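Local coordinates for sulfur oxygenase/reductase (Halothiobacillus neapolitanus, PDB 6QPA) that oxidises and disproportionates elemental sulfur with molecular oxygen at a mononuclear iron site of the facial-triad type, within a 24-subunit assembly, at the interface of chains A and B. Residues are numbered along the deposited sequence; one frame, centred on the assembly and turned at random. Chains: chain A/B, Sulfur oxygenase/reductase.

Contact 1: the interface of chains A and B. Residues chain A 168, 287-291; chain B 211, 214, 234-235, 245.
Chi1 of B:Asn234 (-75°) sets CG beside the backbone N and anti to the carbonyl carbon, pointing the side-chain amide at the C-terminal end of helix 276-287 of chain A. B:Tyr235 has the same kind of first torsion, and its ring stands up towards A:Asp291. The amide nitrogen B:Asn234 ND2 donates to the backbone A:Leu290 O at 2.9 Å, on a lone pair of that carbonyl and almost exactly in the amide plane. B:Asn234 ND2 also donates to A:Leu287 O at 3.1 Å, the straighter bond of the two, 159° at H. Two carbonyls grip one NH2 and fix the rotation of the amide. The phenol B:Tyr235 OH donates to A:Asp291 OD1 at 2.6 Å, on the syn lone pair of the carboxylate. Carboxylate and ring are nearly coplanar, 13° apart. The methyl A:Met168 CE lies over one face of the tyrosine ring, 3.6 Å from B:Tyr235 CZ and shifted towards the rim. The chain bends at chi3 to put it there. Its sulfur, A:Met168 SD, touches B:Asn234 CB at 3.7 Å. B:Ile245 lies against the same carboxylate, while B:Pro214 CG meets A:Ala288 CA at 3.8 Å. In chain A the site is the C-terminal end of helix 276-287 and the turn after it, up to A:Asp291 just before strand 293-302, with A:Met168 just after strand 159-167. Chain B supplies a loop, the start of helix 214-220 and strand 245-246.

Contact 2: the interface of chains A and B. Residues chain A 273, 279, 283, 287; chain B 214-215, 218, 221.
Two helices of neighbouring sulfur oxygenase reductase subunits pack here, 276-287 of chain A and the short 214-220 of chain B, with the end of helix 271-274 of chain A beside them. B:Met218 is the centre of the patch and hides 78 Å² of its surface. Its chain folds at chi2 (-56°) and again at chi3 (95°), so CB and CG face the arginine while the methyl turns towards the leucine. A:Arg279 comes to it tip to tip, extended from CG to NE, with CG anti to the backbone N (chi1 176°). B:Met218 CG sits over one face of the guanidinium, offset to the rim, and is 3.8 Å from A:Arg279 CZ. The sulfur B:Met218 SD is 3.7 Å from A:Arg279 NE. At the edge of the same group A:Arg279 NH1 donates to the backbone A:Met273 O at 2.9 Å. That bond lies close to the guanidinium plane and fixes its rotation, leaving a face for the methionine. The methyl B:Met218 CE reaches A:Leu287 CD1 at 3.8 Å and also touches A:Met273 CG. A:Asn283 slides past B:Pro214 in the opposite direction, its CB 3.7 Å from B:Pro214 CB. The amide nitrogen A:Asn283 ND2 lies 3.6 Å from B:Met218 CG. No hydrogen bond crosses the patch. B:Glu215 OE1 is 4.7 Å from A:Arg279 NH2, so the opposite charges may attract weakly without touching.

Contact 3: the interface of chains A and B. Residues chain A 166, 247-250; chain B 115, 248-250.
A:Thr249 and B:Thr249 form an antiparallel beta bridge across the two-fold axis, and each is followed by a cis peptide bond to Pro250. A:Thr249 N donates to B:Thr249 O at 2.9 Å, and B:Thr249 N returns the bond to A:Thr249 O at 3.0 Å. Both donors sit above the plane of the carbonyl they meet. The two threonine hydroxyls close the pair, with A:Thr249 OG1 2.7 Å from B:Thr249 OG1. Each OG1 lies in the crowded position between backbone N and carbonyl carbon (chi1 74° in A), which turns it to its twin. A water joins B:Thr249 OG1 at 2.7 Å to the backbone A:Gly247 O at 2.6 Å. A:Gln248 arches over its own loop, and its NE2 donates to A:Pro250 O at 3.0 Å. The same NE2 lies over one face of A:Trp166. B:Gln248 makes the matching bond in its chain. A:Trp166 meets B:Trp115 edge-to-face, planes 71° apart, with A:Trp166 CZ3 3.8 Å from B:Trp115 CZ2. The bridge ties the two subunits together at their symmetry axis, next to strand 251-259, with the tryptophan pair packed alongside.

Contact 1: the interface of chains A and B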
ATOM      1  N   MET A 168      30.396  45.536  40.956  1.00 27.37           N
ATOM      2  CA  MET A 168      30.005  46.355  42.101  1.00 25.86           C
ATOM      3  C   MET A 168      30.647  47.729  42.026  1.00 32.75           C
ATOM      4  O   MET A 168      31.814  47.870  41.656  1.00 30.86           O
ATOM      5  CB  MET A 168      30.400  45.694  43.420  1.00 29.17           C
ATOM      6  CG  MET A 168      29.778  44.307  43.583  1.00 32.81           C
ATOM      7  SD  MET A 168      30.581  43.343  44.885  1.00 38.85           S
ATOM      8  CE  MET A 168      30.064  44.249  46.357  1.00 40.44           C
ATOM      9  N   LEU A 287      34.921  36.968  40.549  1.00 34.82           N
ATOM     10  CA  LEU A 287      33.621  36.683  41.156  1.00 28.95           C
ATOM     11  C   LEU A 287      33.340  37.558  42.372  1.00 35.77           C
ATOM     12  O   LEU A 287      32.178  37.893  42.636  1.00 36.71           O
ATOM     13  CB  LEU A 287      33.517  35.202  41.536  1.00 34.65           C
ATOM     14  CG  LEU A 287      33.499  34.168  40.385  1.00 34.42           C
ATOM     15  CD1 LEU A 287      33.223  32.763  40.896  1.00 34.54           C
ATOM     16  CD2 LEU A 287      32.484  34.537  39.328  1.00 28.22           C
ATOM     17  N   ALA A 288      34.378  37.904  43.140  1.00 30.27           N
ATOM     18  CA  ALA A 288      34.231  38.704  44.344  1.00 32.24           C
ATOM     19  C   ALA A 288      33.770  40.129  44.069  1.00 32.35           C
ATOM     20  O   ALA A 288      33.375  40.816  45.012  1.00 32.70           O
ATOM     21  CB  ALA A 288      35.560  38.748  45.115  1.00 33.14           C
ATOM     22  N   HIS A 289      33.799  40.592  42.817  1.00 31.47           N
ATOM     23  CA  HIS A 289      33.518  41.992  42.530  1.00 33.14           C
ATOM     24  C   HIS A 289      32.241  42.203  41.740  1.00 31.07           C
ATOM     25  O   HIS A 289      31.995  43.318  41.267  1.00 34.39           O
ATOM     26  CB  HIS A 289      34.706  42.599  41.796  1.00 33.76           C
ATOM     27  CG  HIS A 289      35.992  42.425  42.537  1.00 37.18           C
ATOM     28  ND1 HIS A 289      36.167  42.888  43.825  1.00 39.84           N
ATOM     29  CD2 HIS A 289      37.164  41.852  42.179  1.00 36.46           C
ATOM     30  CE1 HIS A 289      37.390  42.602  44.231  1.00 37.29           C
ATOM     31  NE2 HIS A 289      38.014  41.967  43.254  1.00 36.40           N
ATOM     32  N   LEU A 290      31.418  41.172  41.598  1.00 32.50           N
ATOM     33  CA  LEU A 290      30.285  41.195  40.693  1.00 33.01           C
ATOM     34  C   LEU A 290      28.975  41.412  41.429  1.00 35.39           C
ATOM     35  O   LEU A 290      28.729  40.814  42.481  1.00 35.49           O
ATOM     36  CB  LEU A 290      30.193  39.888  39.913  1.00 25.93           C
ATOM     37  CG  LEU A 290      31.395  39.530  39.056  1.00 32.87           C
ATOM     38  CD1 LEU A 290      31.067  38.229  38.286  1.00 33.14           C
ATOM     39  CD2 LEU A 290      31.722  40.677  38.106  1.00 30.75           C
ATOM     40  N   ASP A 291      28.133  42.267  40.854  1.00 31.99           N
ATOM     41  CA  ASP A 291      26.712  42.265  41.183  1.00 28.17           C
ATOM     42  C   ASP A 291      25.946  41.228  40.382  1.00 30.81           C
ATOM     43  O   ASP A 291      24.933  40.703  40.854  1.00 32.13           O
ATOM     44  CB  ASP A 291      26.107  43.635  40.915  1.00 25.08           C
ATOM     45  CG  ASP A 291      26.316  44.585  42.061  1.00 35.19           C
ATOM     46  OD1 ASP A 291      26.332  44.111  43.208  1.00 37.27           O
ATOM     47  OD2 ASP A 291      26.479  45.795  41.817  1.00 33.30           O
TER
ATOM     48  N   GLN B 211      23.121  35.301  43.469  1.00 37.10           N
ATOM     49  CA  GLN B 211      24.433  35.938  43.384  1.00 37.93           C
ATOM     50  C   GLN B 211      25.086  35.786  44.755  1.00 37.07           C
ATOM     51  O   GLN B 211      24.924  36.624  45.643  1.00 38.54           O
ATOM     52  CB  GLN B 211      24.307  37.392  42.938  1.00 32.55           C
ATOM     53  CG  GLN B 211      23.744  37.542  41.526  1.00 30.27           C
ATOM     54  CD  GLN B 211      24.734  37.171  40.406  1.00 38.86           C
ATOM     55  OE1 GLN B 211      24.331  36.993  39.258  1.00 44.49           O
ATOM     56  NE2 GLN B 211      26.025  37.080  40.731  1.00 37.20           N
ATOM     57  N   PRO B 214      32.008  34.059  46.225  1.00 33.63           N
ATOM     58  CA  PRO B 214      32.673  33.101  45.317  1.00 34.41           C
ATOM     59  C   PRO B 214      32.648  31.668  45.818  1.00 42.10           C
ATOM     60  O   PRO B 214      32.467  30.741  45.023  1.00 41.66           O
ATOM     61  CB  PRO B 214      34.105  33.645  45.237  1.00 37.77           C
ATOM     62  CG  PRO B 214      33.966  35.116  45.506  1.00 35.20           C
ATOM     63  CD  PRO B 214      32.881  35.202  46.550  1.00 33.43           C
ATOM     64  N   ASN B 234      28.384  38.748  48.157  1.00 35.91           N
ATOM     65  CA  ASN B 234      29.426  39.762  48.111  1.00 38.90           C
ATOM     66  C   ASN B 234      29.126  40.947  49.018  1.00 40.93           C
ATOM     67  O   ASN B 234      29.993  41.802  49.205  1.00 40.91           O
ATOM     68  CB  ASN B 234      29.608  40.248  46.676  1.00 39.60           C
ATOM     69  CG  ASN B 234      30.333  39.241  45.818  1.00 39.85           C
ATOM     70  OD1 ASN B 234      31.062  38.393  46.338  1.00 38.73           O
ATOM     71  ND2 ASN B 234      30.158  39.334  44.504  1.00 33.99           N
ATOM     72  N   TYR B 235      27.936  40.998  49.605  1.00 38.78           N
ATOM     73  CA  TYR B 235      27.581  41.997  50.596  1.00 38.75           C
ATOM     74  C   TYR B 235      27.503  41.381  51.990  1.00 40.99           C
ATOM     75  O   TYR B 235      26.803  41.912  52.854  1.00 43.24           O
ATOM     76  CB  TYR B 235      26.251  42.652  50.205  1.00 40.66           C
ATOM     77  CG  TYR B 235      26.302  43.455  48.914  1.00 40.04           C
ATOM     78  CD1 TYR B 235      26.818  44.741  48.885  1.00 37.56           C
ATOM     79  CD2 TYR B 235      25.945  42.863  47.697  1.00 35.37           C
ATOM     80  CE1 TYR B 235      26.888  45.465  47.699  1.00 38.21           C
ATOM     81  CE2 TYR B 235      26.022  43.562  46.507  1.00 34.05           C
ATOM     82  CZ  TYR B 235      26.497  44.860  46.506  1.00 39.54           C
ATOM     83  OH  TYR B 235      26.570  45.550  45.312  1.00 39.55           O
ATOM     84  N   ILE B 245      21.984  45.095  46.479  1.00 35.94           N
ATOM     85  CA  ILE B 245      22.459  45.518  45.167  1.00 29.79           C
ATOM     86  C   ILE B 245      21.693  46.773  44.770  1.00 37.30           C
ATOM     87  O   ILE B 245      20.453  46.772  44.800  1.00 37.64           O
ATOM     88  CB  ILE B 245      22.274  44.387  44.152  1.00 35.10           C
ATOM     89  CG1 ILE B 245      23.099  43.160  44.563  1.00 34.42           C
ATOM     90  CG2 ILE B 245      22.605  44.860  42.733  1.00 32.70           C
ATOM     91  CD1 ILE B 245      22.744  41.911  43.751  1.00 34.97           C
TER

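Contact 2: the interface of chains A and B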
ATOM      1  N   MET A 273      36.725  26.606  37.293  1.00 38.66           N
ATOM      2  CA  MET A 273      36.165  25.823  38.370  1.00 40.45           C
ATOM      3  C   MET A 273      36.936  24.550  38.660  1.00 45.32           C
ATOM      4  O   MET A 273      36.912  24.106  39.806  1.00 37.58           O
ATOM      5  CB  MET A 273      34.697  25.488  38.091  1.00 44.84           C
ATOM      6  CG  MET A 273      33.800  26.722  38.143  1.00 58.22           C
ATOM      7  SD  MET A 273      32.051  26.344  37.942  1.00 71.02           S
ATOM      8  CE  MET A 273      32.000  25.726  36.260  1.00 65.44           C
ATOM      9  N   ARG A 279      41.079  28.819  39.739  1.00 31.83           N
ATOM     10  CA  ARG A 279      39.892  29.042  40.554  1.00 34.96           C
ATOM     11  C   ARG A 279      40.115  30.128  41.613  1.00 37.66           C
ATOM     12  O   ARG A 279      39.247  30.983  41.811  1.00 33.75           O
ATOM     13  CB  ARG A 279      39.473  27.722  41.183  1.00 33.50           C
ATOM     14  CG  ARG A 279      38.309  27.766  42.136  1.00 32.33           C
ATOM     15  CD  ARG A 279      37.818  26.358  42.281  1.00 38.78           C
ATOM     16  NE  ARG A 279      37.046  26.105  43.483  1.00 39.94           N
ATOM     17  CZ  ARG A 279      36.252  25.049  43.632  1.00 39.06           C
ATOM     18  NH1 ARG A 279      36.112  24.181  42.637  1.00 31.06           N
ATOM     19  NH2 ARG A 279      35.595  24.861  44.764  1.00 39.96           N
ATOM     20  N   ASN A 283      38.019  33.415  41.405  1.00 29.01           N
ATOM     21  CA  ASN A 283      37.150  33.672  42.549  1.00 33.01           C
ATOM     22  C   ASN A 283      37.471  35.021  43.179  1.00 36.83           C
ATOM     23  O   ASN A 283      36.576  35.842  43.391  1.00 32.34           O
ATOM     24  CB  ASN A 283      37.281  32.557  43.602  1.00 30.39           C
ATOM     25  CG  ASN A 283      36.491  31.312  43.224  1.00 34.32           C
ATOM     26  OD1 ASN A 283      35.898  31.256  42.152  1.00 31.45           O
ATOM     27  ND2 ASN A 283      36.475  30.319  44.102  1.00 31.16           N
ATOM     28  N   LEU A 287      34.921  36.968  40.549  1.00 34.82           N
ATOM     29  CA  LEU A 287      33.621  36.683  41.156  1.00 28.95           C
ATOM     30  C   LEU A 287      33.340  37.558  42.372  1.00 35.77           C
ATOM     31  O   LEU A 287      32.178  37.893  42.636  1.00 36.71           O
ATOM     32  CB  LEU A 287      33.517  35.202  41.536  1.00 34.65           C
ATOM     33  CG  LEU A 287      33.499  34.168  40.385  1.00 34.42           C
ATOM     34  CD1 LEU A 287      33.223  32.763  40.896  1.00 34.54           C
ATOM     35  CD2 LEU A 287      32.484  34.537  39.328  1.00 28.22           C
TER
ATOM     36  N   PRO B 214      32.008  34.059  46.225  1.00 33.63           N
ATOM     37  CA  PRO B 214      32.673  33.101  45.317  1.00 34.41           C
ATOM     38  C   PRO B 214      32.648  31.668  45.818  1.00 42.10           C
ATOM     39  O   PRO B 214      32.467  30.741  45.023  1.00 41.66           O
ATOM     40  CB  PRO B 214      34.105  33.645  45.237  1.00 37.77           C
ATOM     41  CG  PRO B 214      33.966  35.116  45.506  1.00 35.20           C
ATOM     42  CD  PRO B 214      32.881  35.202  46.550  1.00 33.43           C
ATOM     43  N   GLU B 215      32.859  31.453  47.117  1.00 41.67           N
ATOM     44  CA  GLU B 215      32.849  30.091  47.633  1.00 42.68           C
ATOM     45  C   GLU B 215      31.454  29.492  47.586  1.00 40.36           C
ATOM     46  O   GLU B 215      31.293  28.316  47.250  1.00 43.43           O
ATOM     47  CB  GLU B 215      33.401  30.051  49.056  1.00 43.34           C
ATOM     48  CG  GLU B 215      34.895  30.307  49.100  1.00 60.38           C
ATOM     49  CD  GLU B 215      35.687  29.300  48.273  1.00 79.96           C
ATOM     50  OE1 GLU B 215      35.230  28.141  48.122  1.00 84.57           O
ATOM     51  OE2 GLU B 215      36.768  29.680  47.760  1.00 84.32           O
ATOM     52  N   MET B 218      30.800  28.261  44.105  1.00 43.91           N
ATOM     53  CA  MET B 218      31.416  26.963  43.858  1.00 47.27           C
ATOM     54  C   MET B 218      30.571  25.830  44.433  1.00 45.14           C
ATOM     55  O   MET B 218      30.331  24.818  43.764  1.00 44.31           O
ATOM     56  CB  MET B 218      32.820  26.930  44.457  1.00 45.11           C
ATOM     57  CG  MET B 218      33.808  27.913  43.856  1.00 50.49           C
ATOM     58  SD  MET B 218      34.020  27.757  42.059  1.00 53.98           S
ATOM     59  CE  MET B 218      32.887  28.968  41.373  1.00 45.23           C
ATOM     60  N   VAL B 221      27.230  24.631  42.601  1.00 48.94           N
ATOM     61  CA  VAL B 221      27.254  23.683  41.493  1.00 53.34           C
ATOM     62  C   VAL B 221      27.950  22.375  41.864  1.00 52.48           C
ATOM     63  O   VAL B 221      28.122  21.509  41.002  1.00 60.29           O
ATOM     64  CB  VAL B 221      27.872  24.307  40.227  1.00 49.98           C
ATOM     65  CG1 VAL B 221      26.897  25.290  39.615  1.00 44.78           C
ATOM     66  CG2 VAL B 221      29.190  25.009  40.529  1.00 42.26           C
TER

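Contact 3: the interface of chains A and B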
ATOM      1  N   TRP A 166      28.326  42.408  35.557  1.00 33.85           N
ATOM      2  CA  TRP A 166      28.011  43.688  36.184  1.00 29.66           C
ATOM      3  C   TRP A 166      28.836  43.795  37.456  1.00 28.14           C
ATOM      4  O   TRP A 166      28.714  42.947  38.345  1.00 29.14           O
ATOM      5  CB  TRP A 166      26.528  43.830  36.515  1.00 30.14           C
ATOM      6  CG  TRP A 166      25.580  43.804  35.360  1.00 32.92           C
ATOM      7  CD1 TRP A 166      25.842  43.428  34.062  1.00 33.30           C
ATOM      8  CD2 TRP A 166      24.190  44.159  35.399  1.00 34.91           C
ATOM      9  NE1 TRP A 166      24.700  43.531  33.306  1.00 29.38           N
ATOM     10  CE2 TRP A 166      23.675  43.980  34.096  1.00 31.85           C
ATOM     11  CE3 TRP A 166      23.337  44.618  36.408  1.00 37.01           C
ATOM     12  CZ2 TRP A 166      22.343  44.242  33.777  1.00 31.55           C
ATOM     13  CZ3 TRP A 166      22.016  44.879  36.092  1.00 38.60           C
ATOM     14  CH2 TRP A 166      21.528  44.679  34.790  1.00 35.88           C
ATOM     15  N   GLY A 247      26.440  55.409  30.264  1.00 37.12           N
ATOM     16  CA  GLY A 247      26.628  53.990  30.515  1.00 39.55           C
ATOM     17  C   GLY A 247      25.767  53.516  31.670  1.00 38.17           C
ATOM     18  O   GLY A 247      25.459  54.268  32.601  1.00 36.33           O
ATOM     19  N   GLN A 248      25.346  52.261  31.607  1.00 34.18           N
ATOM     20  CA  GLN A 248      24.528  51.777  32.701  1.00 28.12           C
ATOM     21  C   GLN A 248      25.364  51.648  33.971  1.00 37.72           C
ATOM     22  O   GLN A 248      26.593  51.519  33.923  1.00 34.46           O
ATOM     23  CB  GLN A 248      23.930  50.424  32.371  1.00 30.72           C
ATOM     24  CG  GLN A 248      24.961  49.299  32.427  1.00 33.39           C
ATOM     25  CD  GLN A 248      24.276  47.964  32.503  1.00 47.81           C
ATOM     26  OE1 GLN A 248      23.602  47.554  31.554  1.00 50.32           O
ATOM     27  NE2 GLN A 248      24.393  47.296  33.659  1.00 48.57           N
ATOM     28  N   THR A 249      24.682  51.716  35.121  1.00 35.93           N
ATOM     29  CA  THR A 249      25.271  51.241  36.366  1.00 39.32           C
ATOM     30  C   THR A 249      24.359  50.157  36.939  1.00 32.66           C
ATOM     31  O   THR A 249      23.145  50.193  36.718  1.00 32.29           O
ATOM     32  CB  THR A 249      25.489  52.336  37.438  1.00 36.97           C
ATOM     33  OG1 THR A 249      24.242  52.720  38.024  1.00 35.46           O
ATOM     34  CG2 THR A 249      26.176  53.586  36.840  1.00 31.19           C
ATOM     35  N   PRO A 250      24.915  49.135  37.609  1.00 35.13           N
ATOM     36  CA  PRO A 250      26.338  48.828  37.817  1.00 37.79           C
ATOM     37  C   PRO A 250      27.091  48.683  36.494  1.00 37.03           C
ATOM     38  O   PRO A 250      26.494  48.295  35.502  1.00 30.31           O
ATOM     39  CB  PRO A 250      26.308  47.483  38.563  1.00 37.08           C
ATOM     40  CG  PRO A 250      24.971  47.432  39.203  1.00 40.18           C
ATOM     41  CD  PRO A 250      24.040  48.144  38.256  1.00 34.41           C
TER
ATOM     42  N   TRP B 115      17.102  36.877  38.045  1.00 34.82           N
ATOM     43  CA  TRP B 115      17.479  38.215  38.481  1.00 37.81           C
ATOM     44  C   TRP B 115      16.263  38.788  39.185  1.00 31.87           C
ATOM     45  O   TRP B 115      15.177  38.848  38.597  1.00 37.08           O
ATOM     46  CB  TRP B 115      17.899  39.081  37.292  1.00 35.16           C
ATOM     47  CG  TRP B 115      18.470  40.426  37.648  1.00 35.82           C
ATOM     48  CD1 TRP B 115      17.930  41.653  37.359  1.00 35.29           C
ATOM     49  CD2 TRP B 115      19.708  40.687  38.324  1.00 38.59           C
ATOM     50  NE1 TRP B 115      18.759  42.663  37.811  1.00 32.29           N
ATOM     51  CE2 TRP B 115      19.854  42.098  38.408  1.00 38.52           C
ATOM     52  CE3 TRP B 115      20.713  39.867  38.859  1.00 36.91           C
ATOM     53  CZ2 TRP B 115      20.956  42.703  39.019  1.00 35.57           C
ATOM     54  CZ3 TRP B 115      21.804  40.463  39.461  1.00 33.27           C
ATOM     55  CH2 TRP B 115      21.920  41.874  39.537  1.00 35.72           C
ATOM     56  N   GLN B 248      19.428  49.646  39.129  1.00 36.48           N
ATOM     57  CA  GLN B 248      20.188  50.051  37.959  1.00 33.46           C
ATOM     58  C   GLN B 248      19.912  51.518  37.615  1.00 39.12           C
ATOM     59  O   GLN B 248      18.859  52.071  37.950  1.00 40.48           O
ATOM     60  CB  GLN B 248      19.830  49.187  36.766  1.00 27.67           C
ATOM     61  CG  GLN B 248      18.484  49.520  36.200  1.00 32.59           C
ATOM     62  CD  GLN B 248      18.274  48.942  34.812  1.00 48.79           C
ATOM     63  OE1 GLN B 248      18.022  47.741  34.661  1.00 44.01           O
ATOM     64  NE2 GLN B 248      18.371  49.797  33.787  1.00 49.61           N
ATOM     65  N   THR B 249      20.881  52.152  36.951  1.00 37.09           N
ATOM     66  CA  THR B 249      20.639  53.397  36.247  1.00 33.66           C
ATOM     67  C   THR B 249      21.003  53.193  34.775  1.00 36.68           C
ATOM     68  O   THR B 249      21.908  52.415  34.463  1.00 34.79           O
ATOM     69  CB  THR B 249      21.427  54.595  36.799  1.00 34.40           C
ATOM     70  OG1 THR B 249      22.807  54.459  36.452  1.00 39.84           O
ATOM     71  CG2 THR B 249      21.284  54.701  38.339  1.00 29.82           C
ATOM     72  N   PRO B 250      20.288  53.837  33.836  1.00 37.91           N
ATOM     73  CA  PRO B 250      19.117  54.704  34.038  1.00 32.75           C
ATOM     74  C   PRO B 250      17.981  53.961  34.754  1.00 37.35           C
ATOM     75  O   PRO B 250      17.827  52.748  34.564  1.00 34.81           O
ATOM     76  CB  PRO B 250      18.694  55.077  32.602  1.00 40.92           C
ATOM     77  CG  PRO B 250      19.915  54.831  31.753  1.00 43.61           C
ATOM     78  CD  PRO B 250      20.610  53.660  32.405  1.00 37.74           C
TER
HETATM   79  O   HOH W   1      23.506  55.348  34.027  1.00 36.51           O

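Contacts 1 and 2 are neighbours, with centres of their C-alpha atoms about 11 Å apart. They share A:Leu287 and B:Pro214, so the C-terminal end of helix 276-287 and the start of helix 214-220 belong to both. Between C-alpha centres, contact 3 lies about 14 Å from contact 1 and 23 Å from contact 2. Residues 245 to 250 of chain B and 166 to 168 of chain A link contacts 1 and 3. The threonine bridge of contact 3 straddles the two-fold axis; its tryptophan pair, like contacts 1 and 2, recurs with the chains exchanged. Within the 24-subunit assembly the dimer is held at its axis and both flanks.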